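Local coordinates for tRNA (adenine(58)-N(1))-methyltransferase TrmI (Thermus thermophilus, PDB 2PWY), which catalyses the transfer of a methyl group from S-adenosyl-L-methionine to N1 of adenosine 58 in tRNA and is required for cell growth at extreme temperatures, at residues R99-G104 / A160-A165; G109-L114 / V150-G155. One frame throughout, in Å; residues are numbered along the deposited sequence.

Interaction 1: residues R99-G104 / A160-A165; sequences RVLEAG and AELEEA. With SAH (S-adenosyl-L-homocysteine), chain E.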
ATOM      1  N   ARG A  99      13.479 -27.661 -14.098  1.00  9.71           N
ATOM      2  CA  ARG A  99      12.459 -28.632 -13.706  1.00  9.55           C
ATOM      3  C   ARG A  99      11.843 -28.143 -12.401  1.00  9.62           C
ATOM      4  O   ARG A  99      12.549 -27.975 -11.405  1.00 10.48           O
ATOM      5  CB  ARG A  99      13.092 -30.010 -13.533  1.00 10.09           C
ATOM      6  CG  ARG A  99      13.824 -30.486 -14.776  1.00 13.47           C
ATOM      7  CD  ARG A  99      14.569 -31.799 -14.553  1.00 16.41           C
ATOM      8  NE  ARG A  99      13.722 -32.973 -14.778  1.00 21.29           N
ATOM      9  CZ  ARG A  99      13.263 -33.755 -13.807  1.00 23.11           C
ATOM     10  NH1 ARG A  99      13.571 -33.484 -12.548  1.00 23.86           N
ATOM     11  NH2 ARG A  99      12.507 -34.815 -14.089  1.00 23.98           N
ATOM     12  N   VAL A 100      10.537 -27.894 -12.426  1.00  9.05           N
ATOM     13  CA  VAL A 100       9.850 -27.337 -11.265  1.00  8.46           C
ATOM     14  C   VAL A 100       8.743 -28.271 -10.783  1.00  8.62           C
ATOM     15  O   VAL A 100       7.967 -28.789 -11.582  1.00  8.05           O
ATOM     16  CB  VAL A 100       9.319 -25.899 -11.549  1.00  8.02           C
ATOM     17  CG1 VAL A 100       8.320 -25.873 -12.728  1.00  9.24           C
ATOM     18  CG2 VAL A 100       8.707 -25.283 -10.291  1.00  7.87           C
ATOM     19  N   LEU A 101       8.697 -28.466  -9.469  1.00  8.43           N
ATOM     20  CA  LEU A 101       7.679 -29.297  -8.834  1.00  8.80           C
ATOM     21  C   LEU A 101       6.534 -28.395  -8.384  1.00  9.27           C
ATOM     22  O   LEU A 101       6.771 -27.336  -7.792  1.00 10.45           O
ATOM     23  CB  LEU A 101       8.286 -30.008  -7.624  1.00  8.88           C
ATOM     24  CG  LEU A 101       7.427 -31.040  -6.891  1.00  8.28           C
ATOM     25  CD1 LEU A 101       7.116 -32.251  -7.772  1.00  7.99           C
ATOM     26  CD2 LEU A 101       8.155 -31.451  -5.580  1.00  8.46           C
ATOM     27  N   GLU A 102       5.301 -28.827  -8.647  1.00  9.13           N
ATOM     28  CA  GLU A 102       4.126 -28.050  -8.271  1.00  8.43           C
ATOM     29  C   GLU A 102       3.064 -28.884  -7.580  1.00  8.46           C
ATOM     30  O   GLU A 102       2.763 -29.993  -8.014  1.00  8.36           O
ATOM     31  CB  GLU A 102       3.473 -27.395  -9.508  1.00  8.12           C
ATOM     32  CG  GLU A 102       2.214 -26.596  -9.147  1.00  8.86           C
ATOM     33  CD  GLU A 102       1.376 -26.133 -10.347  1.00  8.95           C
ATOM     34  OE1 GLU A 102       1.292 -26.850 -11.372  1.00 11.05           O
ATOM     35  OE2 GLU A 102       0.787 -25.029 -10.248  1.00 10.70           O
ATOM     36  N   ALA A 103       2.482 -28.333  -6.518  1.00  8.80           N
ATOM     37  CA  ALA A 103       1.215 -28.858  -5.981  1.00  9.11           C
ATOM     38  C   ALA A 103       0.462 -27.726  -5.263  1.00  9.62           C
ATOM     39  O   ALA A 103       1.103 -26.857  -4.675  1.00 10.02           O
ATOM     40  CB  ALA A 103       1.478 -30.028  -5.018  1.00  9.15           C
ATOM     41  N   GLY A 104      -0.878 -27.695  -5.336  1.00 10.15           N
ATOM     42  CA  GLY A 104      -1.677 -28.593  -6.185  1.00  9.96           C
ATOM     43  C   GLY A 104      -1.978 -27.959  -7.537  1.00  9.73           C
ATOM     44  O   GLY A 104      -2.069 -26.732  -7.637  1.00  9.90           O
ATOM     45  N   ALA A 160       4.405 -38.967  -3.598  1.00 15.62           N
ATOM     46  CA  ALA A 160       5.046 -38.988  -4.913  1.00 15.36           C
ATOM     47  C   ALA A 160       6.386 -39.715  -4.890  1.00 14.99           C
ATOM     48  O   ALA A 160       7.133 -39.617  -3.927  1.00 15.11           O
ATOM     49  CB  ALA A 160       5.244 -37.575  -5.418  1.00 14.96           C
ATOM     50  N   GLU A 161       6.679 -40.448  -5.959  1.00 15.01           N
ATOM     51  CA  GLU A 161       8.022 -40.988  -6.166  1.00 14.50           C
ATOM     52  C   GLU A 161       8.852 -39.942  -6.885  1.00 14.63           C
ATOM     53  O   GLU A 161       8.590 -39.641  -8.053  1.00 15.01           O
ATOM     54  CB  GLU A 161       7.967 -42.264  -6.996  1.00 14.88           C
ATOM     55  CG  GLU A 161       7.361 -43.418  -6.256  1.00 13.99           C
ATOM     56  CD  GLU A 161       7.310 -44.686  -7.086  1.00 15.70           C
ATOM     57  OE1 GLU A 161       7.560 -44.640  -8.313  1.00 15.25           O
ATOM     58  OE2 GLU A 161       7.004 -45.732  -6.489  1.00 15.56           O
ATOM     59  N   LEU A 162       9.842 -39.385  -6.189  1.00 14.30           N
ATOM     60  CA  LEU A 162      10.623 -38.269  -6.718  1.00 14.73           C
ATOM     61  C   LEU A 162      12.119 -38.543  -6.651  1.00 14.27           C
ATOM     62  O   LEU A 162      12.586 -39.198  -5.722  1.00 14.86           O
ATOM     63  CB  LEU A 162      10.307 -36.976  -5.940  1.00 14.82           C
ATOM     64  CG  LEU A 162       8.871 -36.441  -6.028  1.00 16.38           C
ATOM     65  CD1 LEU A 162       8.737 -35.102  -5.319  1.00 17.86           C
ATOM     66  CD2 LEU A 162       8.382 -36.331  -7.474  1.00 17.27           C
ATOM     67  N   GLU A 163      12.861 -38.034  -7.638  1.00 13.75           N
ATOM     68  CA  GLU A 163      14.317 -38.088  -7.602  1.00 13.56           C
ATOM     69  C   GLU A 163      14.863 -37.004  -6.689  1.00 13.23           C
ATOM     70  O   GLU A 163      14.489 -35.842  -6.818  1.00 13.52           O
ATOM     71  CB  GLU A 163      14.908 -37.914  -8.997  1.00 13.36           C
ATOM     72  CG  GLU A 163      14.632 -39.070  -9.926  1.00 13.46           C
ATOM     73  CD  GLU A 163      15.309 -38.891 -11.255  1.00 14.78           C
ATOM     74  OE1 GLU A 163      14.927 -37.953 -11.996  1.00 16.77           O
ATOM     75  OE2 GLU A 163      16.220 -39.684 -11.559  1.00 12.43           O
ATOM     76  N   GLU A 164      15.766 -37.380  -5.787  1.00 12.71           N
ATOM     77  CA  GLU A 164      16.374 -36.417  -4.870  1.00 13.26           C
ATOM     78  C   GLU A 164      17.185 -35.340  -5.607  1.00 12.20           C
ATOM     79  O   GLU A 164      17.944 -35.635  -6.525  1.00 11.61           O
ATOM     80  CB  GLU A 164      17.263 -37.130  -3.848  1.00 13.25           C
ATOM     81  CG  GLU A 164      17.996 -36.184  -2.900  1.00 14.05           C
ATOM     82  CD  GLU A 164      18.753 -36.913  -1.802  1.00 16.65           C
ATOM     83  OE1 GLU A 164      19.780 -36.377  -1.341  1.00 21.77           O
ATOM     84  OE2 GLU A 164      18.333 -38.022  -1.401  1.00 20.03           O
ATOM     85  N   ALA A 165      17.008 -34.092  -5.181  1.00 11.81           N
ATOM     86  CA  ALA A 165      17.801 -32.972  -5.707  1.00 12.13           C
ATOM     87  C   ALA A 165      17.726 -32.891  -7.238  1.00 11.80           C
ATOM     88  O   ALA A 165      18.719 -32.562  -7.904  1.00 13.21           O
ATOM     89  CB  ALA A 165      19.262 -33.064  -5.225  1.00 12.00           C
TER
HETATM   90  N   SAH E 501      -2.382 -22.720  -8.090  1.00 10.31           N
HETATM   91  CA  SAH E 501      -3.625 -23.393  -8.590  1.00 10.06           C
HETATM   92  CB  SAH E 501      -4.695 -23.438  -7.506  1.00 10.50           C
HETATM   93  CG  SAH E 501      -4.383 -24.474  -6.422  1.00 10.16           C
HETATM   94  SD  SAH E 501      -5.811 -24.659  -5.321  1.00 11.55           S
HETATM   95  C   SAH E 501      -4.113 -22.653  -9.821  1.00 10.55           C
HETATM   96  O   SAH E 501      -3.558 -21.600 -10.170  1.00  9.69           O
HETATM   97  OXT SAH E 501      -5.048 -23.103 -10.493  1.00 10.56           O
HETATM   98  C5' SAH E 501      -5.072 -25.935  -4.268  1.00 11.42           C
HETATM   99  C4' SAH E 501      -5.177 -27.331  -4.893  1.00 12.91           C
HETATM  100  O4' SAH E 501      -4.265 -28.191  -4.242  1.00 12.68           O
HETATM  101  C3' SAH E 501      -6.551 -28.002  -4.770  1.00 12.67           C
HETATM  102  O3' SAH E 501      -6.959 -28.417  -6.070  1.00 13.49           O
HETATM  103  C2' SAH E 501      -6.318 -29.192  -3.839  1.00 13.42           C
HETATM  104  O2' SAH E 501      -7.064 -30.337  -4.183  1.00 14.81           O
HETATM  105  C1' SAH E 501      -4.855 -29.476  -4.066  1.00 13.17           C
HETATM  106  N9  SAH E 501      -4.084 -30.076  -2.965  1.00 12.47           N
HETATM  107  C8  SAH E 501      -4.082 -29.689  -1.654  1.00 12.99           C
HETATM  108  N7  SAH E 501      -3.166 -30.448  -1.009  1.00 13.05           N
HETATM  109  C5  SAH E 501      -2.554 -31.271  -1.888  1.00 12.97           C
HETATM  110  C6  SAH E 501      -1.552 -32.239  -1.752  1.00 13.50           C
HETATM  111  N6  SAH E 501      -0.983 -32.490  -0.562  1.00 13.78           N
HETATM  112  N1  SAH E 501      -1.152 -32.928  -2.890  1.00 13.10           N
HETATM  113  C2  SAH E 501      -1.729 -32.679  -4.112  1.00 13.07           C
HETATM  114  N3  SAH E 501      -2.725 -31.730  -4.227  1.00 12.98           N
HETATM  115  C4  SAH E 501      -3.125 -31.039  -3.133  1.00 12.22           C
HETATM  116  O   HOH W   1      12.989 -36.196 -11.761  1.00 22.74           O

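Interaction 2: residues G109-L114 / V150-G155; sequences GLTLFL and VRFHLG. With SAH (S-adenosyl-L-homocysteine), chain E.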
ATOM      1  N   GLY A 109      -3.814 -22.486 -13.317  1.00  7.44           N
ATOM      2  CA  GLY A 109      -3.395 -21.096 -13.522  1.00  7.60           C
ATOM      3  C   GLY A 109      -1.904 -20.931 -13.300  1.00  7.64           C
ATOM      4  O   GLY A 109      -1.181 -20.494 -14.195  1.00  7.69           O
ATOM      5  N   LEU A 110      -1.442 -21.282 -12.102  1.00  7.19           N
ATOM      6  CA  LEU A 110      -0.002 -21.227 -11.812  1.00  7.35           C
ATOM      7  C   LEU A 110       0.767 -22.172 -12.752  1.00  7.52           C
ATOM      8  O   LEU A 110       1.855 -21.841 -13.221  1.00  6.62           O
ATOM      9  CB  LEU A 110       0.262 -21.548 -10.334  1.00  7.57           C
ATOM     10  CG  LEU A 110       1.731 -21.473  -9.896  1.00  7.55           C
ATOM     11  CD1 LEU A 110       2.358 -20.138 -10.273  1.00  8.32           C
ATOM     12  CD2 LEU A 110       1.903 -21.807  -8.392  1.00  7.48           C
ATOM     13  N   THR A 111       0.179 -23.333 -13.051  1.00  7.70           N
ATOM     14  CA  THR A 111       0.791 -24.287 -13.981  1.00  7.97           C
ATOM     15  C   THR A 111       1.200 -23.612 -15.290  1.00  7.80           C
ATOM     16  O   THR A 111       2.307 -23.829 -15.787  1.00  7.10           O
ATOM     17  CB  THR A 111      -0.138 -25.479 -14.294  1.00  8.43           C
ATOM     18  OG1 THR A 111      -0.642 -26.022 -13.063  1.00 10.12           O
ATOM     19  CG2 THR A 111       0.642 -26.553 -15.067  1.00  6.93           C
ATOM     20  N   LEU A 112       0.309 -22.783 -15.835  1.00  7.43           N
ATOM     21  CA  LEU A 112       0.599 -22.084 -17.081  1.00  7.55           C
ATOM     22  C   LEU A 112       1.779 -21.120 -16.961  1.00  7.63           C
ATOM     23  O   LEU A 112       2.640 -21.075 -17.850  1.00  7.49           O
ATOM     24  CB  LEU A 112      -0.664 -21.381 -17.588  1.00  7.44           C
ATOM     25  CG  LEU A 112      -1.699 -22.330 -18.219  1.00  8.66           C
ATOM     26  CD1 LEU A 112      -3.048 -21.634 -18.312  1.00  7.38           C
ATOM     27  CD2 LEU A 112      -1.234 -22.845 -19.617  1.00  8.76           C
ATOM     28  N   PHE A 113       1.839 -20.379 -15.854  1.00  7.31           N
ATOM     29  CA  PHE A 113       2.959 -19.466 -15.598  1.00  7.47           C
ATOM     30  C   PHE A 113       4.275 -20.247 -15.499  1.00  7.47           C
ATOM     31  O   PHE A 113       5.293 -19.884 -16.115  1.00  8.08           O
ATOM     32  CB  PHE A 113       2.716 -18.652 -14.321  1.00  7.25           C
ATOM     33  CG  PHE A 113       1.915 -17.402 -14.562  1.00  7.52           C
ATOM     34  CD1 PHE A 113       0.529 -17.457 -14.663  1.00  7.81           C
ATOM     35  CD2 PHE A 113       2.564 -16.173 -14.722  1.00  9.87           C
ATOM     36  CE1 PHE A 113      -0.227 -16.283 -14.914  1.00  8.13           C
ATOM     37  CE2 PHE A 113       1.826 -15.003 -14.968  1.00 10.50           C
ATOM     38  CZ  PHE A 113       0.438 -15.060 -15.067  1.00  8.48           C
ATOM     39  N   LEU A 114       4.242 -21.342 -14.745  1.00  7.70           N
ATOM     40  CA  LEU A 114       5.418 -22.213 -14.588  1.00  7.91           C
ATOM     41  C   LEU A 114       5.888 -22.802 -15.931  1.00  8.41           C
ATOM     42  O   LEU A 114       7.093 -22.855 -16.231  1.00  7.94           O
ATOM     43  CB  LEU A 114       5.114 -23.339 -13.581  1.00  8.01           C
ATOM     44  CG  LEU A 114       4.772 -22.936 -12.131  1.00  6.92           C
ATOM     45  CD1 LEU A 114       4.410 -24.198 -11.333  1.00 10.34           C
ATOM     46  CD2 LEU A 114       5.893 -22.147 -11.460  1.00  9.93           C
ATOM     47  N   VAL A 150       4.408 -30.261 -19.453  1.00 11.98           N
ATOM     48  CA  VAL A 150       3.780 -30.490 -18.153  1.00 11.92           C
ATOM     49  C   VAL A 150       3.460 -31.967 -17.978  1.00 12.58           C
ATOM     50  O   VAL A 150       2.763 -32.554 -18.815  1.00 13.09           O
ATOM     51  CB  VAL A 150       2.461 -29.680 -17.981  1.00 12.16           C
ATOM     52  CG1 VAL A 150       1.928 -29.855 -16.571  1.00 10.88           C
ATOM     53  CG2 VAL A 150       2.684 -28.193 -18.281  1.00 12.17           C
ATOM     54  N   ARG A 151       3.961 -32.559 -16.895  1.00 12.64           N
ATOM     55  CA  ARG A 151       3.578 -33.928 -16.518  1.00 14.25           C
ATOM     56  C   ARG A 151       2.627 -33.847 -15.332  1.00 13.18           C
ATOM     57  O   ARG A 151       3.029 -33.427 -14.243  1.00 13.28           O
ATOM     58  CB  ARG A 151       4.808 -34.785 -16.209  1.00 13.98           C
ATOM     59  CG  ARG A 151       4.494 -36.286 -16.084  1.00 17.32           C
ATOM     60  CD  ARG A 151       5.736 -37.177 -15.903  1.00 18.17           C
ATOM     61  NE  ARG A 151       6.697 -37.072 -17.006  1.00 25.85           N
ATOM     62  CZ  ARG A 151       8.007 -36.874 -16.860  1.00 28.78           C
ATOM     63  NH1 ARG A 151       8.550 -36.781 -15.654  1.00 30.60           N
ATOM     64  NH2 ARG A 151       8.787 -36.790 -17.933  1.00 31.16           N
ATOM     65  N   PHE A 152       1.364 -34.213 -15.559  1.00 12.80           N
ATOM     66  CA  PHE A 152       0.338 -34.151 -14.522  1.00 12.04           C
ATOM     67  C   PHE A 152       0.295 -35.472 -13.778  1.00 12.57           C
ATOM     68  O   PHE A 152       0.433 -36.534 -14.393  1.00 12.87           O
ATOM     69  CB  PHE A 152      -1.053 -33.904 -15.127  1.00 12.05           C
ATOM     70  CG  PHE A 152      -1.210 -32.577 -15.826  1.00 11.78           C
ATOM     71  CD1 PHE A 152      -1.483 -31.417 -15.096  1.00 11.07           C
ATOM     72  CD2 PHE A 152      -1.155 -32.494 -17.221  1.00 10.95           C
ATOM     73  CE1 PHE A 152      -1.663 -30.175 -15.744  1.00 10.52           C
ATOM     74  CE2 PHE A 152      -1.331 -31.263 -17.877  1.00 11.22           C
ATOM     75  CZ  PHE A 152      -1.588 -30.103 -17.139  1.00 11.43           C
ATOM     76  N   HIS A 153       0.091 -35.398 -12.463  1.00 12.79           N
ATOM     77  CA  HIS A 153      -0.042 -36.580 -11.609  1.00 13.29           C
ATOM     78  C   HIS A 153      -1.262 -36.472 -10.719  1.00 13.56           C
ATOM     79  O   HIS A 153      -1.467 -35.449 -10.035  1.00 13.61           O
ATOM     80  CB  HIS A 153       1.182 -36.754 -10.711  1.00 13.22           C
ATOM     81  CG  HIS A 153       2.471 -36.873 -11.456  1.00 14.47           C
ATOM     82  ND1 HIS A 153       3.197 -35.776 -11.870  1.00 14.62           N
ATOM     83  CD2 HIS A 153       3.171 -37.961 -11.853  1.00 15.92           C
ATOM     84  CE1 HIS A 153       4.287 -36.185 -12.493  1.00 13.66           C
ATOM     85  NE2 HIS A 153       4.291 -37.505 -12.504  1.00 17.50           N
ATOM     86  N   LEU A 154      -2.068 -37.531 -10.719  1.00 13.73           N
ATOM     87  CA  LEU A 154      -3.204 -37.624  -9.807  1.00 14.25           C
ATOM     88  C   LEU A 154      -2.728 -38.268  -8.515  1.00 14.63           C
ATOM     89  O   LEU A 154      -2.297 -39.427  -8.507  1.00 14.86           O
ATOM     90  CB  LEU A 154      -4.335 -38.454 -10.408  1.00 14.75           C
ATOM     91  CG  LEU A 154      -5.536 -38.697  -9.494  1.00 14.62           C
ATOM     92  CD1 LEU A 154      -6.286 -37.406  -9.206  1.00 14.77           C
ATOM     93  CD2 LEU A 154      -6.460 -39.726 -10.140  1.00 15.69           C
ATOM     94  N   GLY A 155      -2.793 -37.511  -7.429  1.00 14.86           N
ATOM     95  CA  GLY A 155      -2.340 -38.014  -6.136  1.00 14.94           C
ATOM     96  C   GLY A 155      -1.801 -36.931  -5.232  1.00 15.28           C
ATOM     97  O   GLY A 155      -1.614 -35.787  -5.651  1.00 14.70           O
TER
HETATM   98  N   SAH E 501      -2.382 -22.720  -8.090  1.00 10.31           N
HETATM   99  CA  SAH E 501      -3.625 -23.393  -8.590  1.00 10.06           C
HETATM  100  CB  SAH E 501      -4.695 -23.438  -7.506  1.00 10.50           C
HETATM  101  CG  SAH E 501      -4.383 -24.474  -6.422  1.00 10.16           C
HETATM  102  SD  SAH E 501      -5.811 -24.659  -5.321  1.00 11.55           S
HETATM  103  C   SAH E 501      -4.113 -22.653  -9.821  1.00 10.55           C
HETATM  104  O   SAH E 501      -3.558 -21.600 -10.170  1.00  9.69           O
HETATM  105  OXT SAH E 501      -5.048 -23.103 -10.493  1.00 10.56           O
HETATM  106  C5' SAH E 501      -5.072 -25.935  -4.268  1.00 11.42           C
HETATM  107  C4' SAH E 501      -5.177 -27.331  -4.893  1.00 12.91           C
HETATM  108  O4' SAH E 501      -4.265 -28.191  -4.242  1.00 12.68           O
HETATM  109  C3' SAH E 501      -6.551 -28.002  -4.770  1.00 12.67           C
HETATM  110  O3' SAH E 501      -6.959 -28.417  -6.070  1.00 13.49           O
HETATM  111  C2' SAH E 501      -6.318 -29.192  -3.839  1.00 13.42           C
HETATM  112  O2' SAH E 501      -7.064 -30.337  -4.183  1.00 14.81           O
HETATM  113  C1' SAH E 501      -4.855 -29.476  -4.066  1.00 13.17           C
HETATM  114  N9  SAH E 501      -4.084 -30.076  -2.965  1.00 12.47           N
HETATM  115  C8  SAH E 501      -4.082 -29.689  -1.654  1.00 12.99           C
HETATM  116  N7  SAH E 501      -3.166 -30.448  -1.009  1.00 13.05           N
HETATM  117  C5  SAH E 501      -2.554 -31.271  -1.888  1.00 12.97           C
HETATM  118  C6  SAH E 501      -1.552 -32.239  -1.752  1.00 13.50           C
HETATM  119  N6  SAH E 501      -0.983 -32.490  -0.562  1.00 13.78           N
HETATM  120  N1  SAH E 501      -1.152 -32.928  -2.890  1.00 13.10           N
HETATM  121  C2  SAH E 501      -1.729 -32.679  -4.112  1.00 13.07           C
HETATM  122  N3  SAH E 501      -2.725 -31.730  -4.227  1.00 12.98           N
HETATM  123  C4  SAH E 501      -3.125 -31.039  -3.133  1.00 12.22           C

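Interaction 1: residues R99-G104 / A160-A165
The backbones of strand 99-103, carrying L101, and of the extended loop 160-165, carrying L162, stay well apart, their CA atoms no closer than 9.7 Å at L101 and L162, so side chains and one water bridge the gap. L101 and L162 reach toward each other and meet tip to tip. Methyl CD1 of L162 meets the ends of both L101 methyls, 3.7 Å from L101 CD2 and 4.1 Å from L101 CD1. With CG anti to the backbone N (chi1 -174°), the L101 branch is carried out toward the loop. Around this apolar pair, Y127 of strand 123-128 and A187 of helix 181-187 touch both leucines.

Strand 99-103 is a central parallel strand of the Rossmann-like class I methyltransferase sheet, and the loop belongs to the connection that leads from edge strand 150-154 back to strand 167-173, beside it. At its C-terminal end the strand runs into the cofactor pocket: G104, preceded by a cis peptide, brings its CA to 3.3 Å from O4' of the S-adenosyl-L-homocysteine ribose.

At the other end the link is polar and lies near the surface. R99 NH2 and E163 OE1 are 4.5 Å apart, with the oxygen well out of the guanidinium plane, so charge attraction is all they share directly. A water joins them, accepting from R99 NH2 at 2.7 Å and donating to E163 OE1 at 2.6 Å. The guanidinium is also held from the side of strand 167-173, where NH1 bonds to the carbonyl O of A166 and the ring of Y167 makes a cation-pi contact.

Interaction 2: residues G109-L114 / V150-G155
T111 on helix 109-118 and V150 on strand 150-154 point their CB atoms at each other, and their side chains cross obliquely. Methyl CG2 of T111 does the touching: it lies 3.8 Å from V150 CG1 and 4.1 Å from V150 CG2, facing both branches of the valine. The threonine torsion separates its two ends, for with CG2 anti to the backbone N the methyl meets the strand while hydroxyl OG1 is hydrogen-bonded to OE1 of E102. The ring of F152 adds a looser flank, its CE1 4.3 Å from T111 CG2 and the approach oblique to the ring. V150 CG1 in turn lies over one face of that ring, 3.5 Å above the plane and offset toward the rim, so valine, threonine and phenylalanine meet in a three-way apolar cluster.

Just before T111, the first residues of the helix hold the ligand. G109 N donates to carboxylate atom OXT of S-adenosyl-L-homocysteine (3.1 Å) and L110 N to its other oxygen, O (2.9 Å), both nearly straight, with N-H...O angles of 159° and 161°. Two backbone N-H groups at a helix N-terminus thus grip the carboxylate, an arrangement characteristic of the glycine-rich turn after the first strand of class I methyltransferases. At the far end of strand 150-154, G155 O comes within 3.5 Å of adenine atom C2.

Strand 150-154 is an edge of the large sheet within this chain, paired in parallel with strand 123-128; helix 131-144 covers F152 through L134, E138 and R142, while helix 66-72 packs on L112 and F113 of helix 109-118.

After the N-terminal domain and helices 66-72 and 82-91, the chain enters strand 99-103, then passes through the glycine-rich turn into helix 109-118. Strand 123-128 and helix 131-144 follow, and edge strand 150-154 returns to helix 109-118, closing the smaller loop at interaction 2. The chain then runs through 160-165 back to strand 99-103, closing the larger loop at interaction 1, inside which interaction 2 is nested. The two contacts, centred 11 Å apart, also meet directly: E102 and V100 face helix 109-118, whereas L101 faces the 160-165 connection. Strand 99-103 is therefore covered on both sides, and segments of both contacts, through G104 and through G109, L110 and G155, reach the bound S-adenosyl-L-homocysteine.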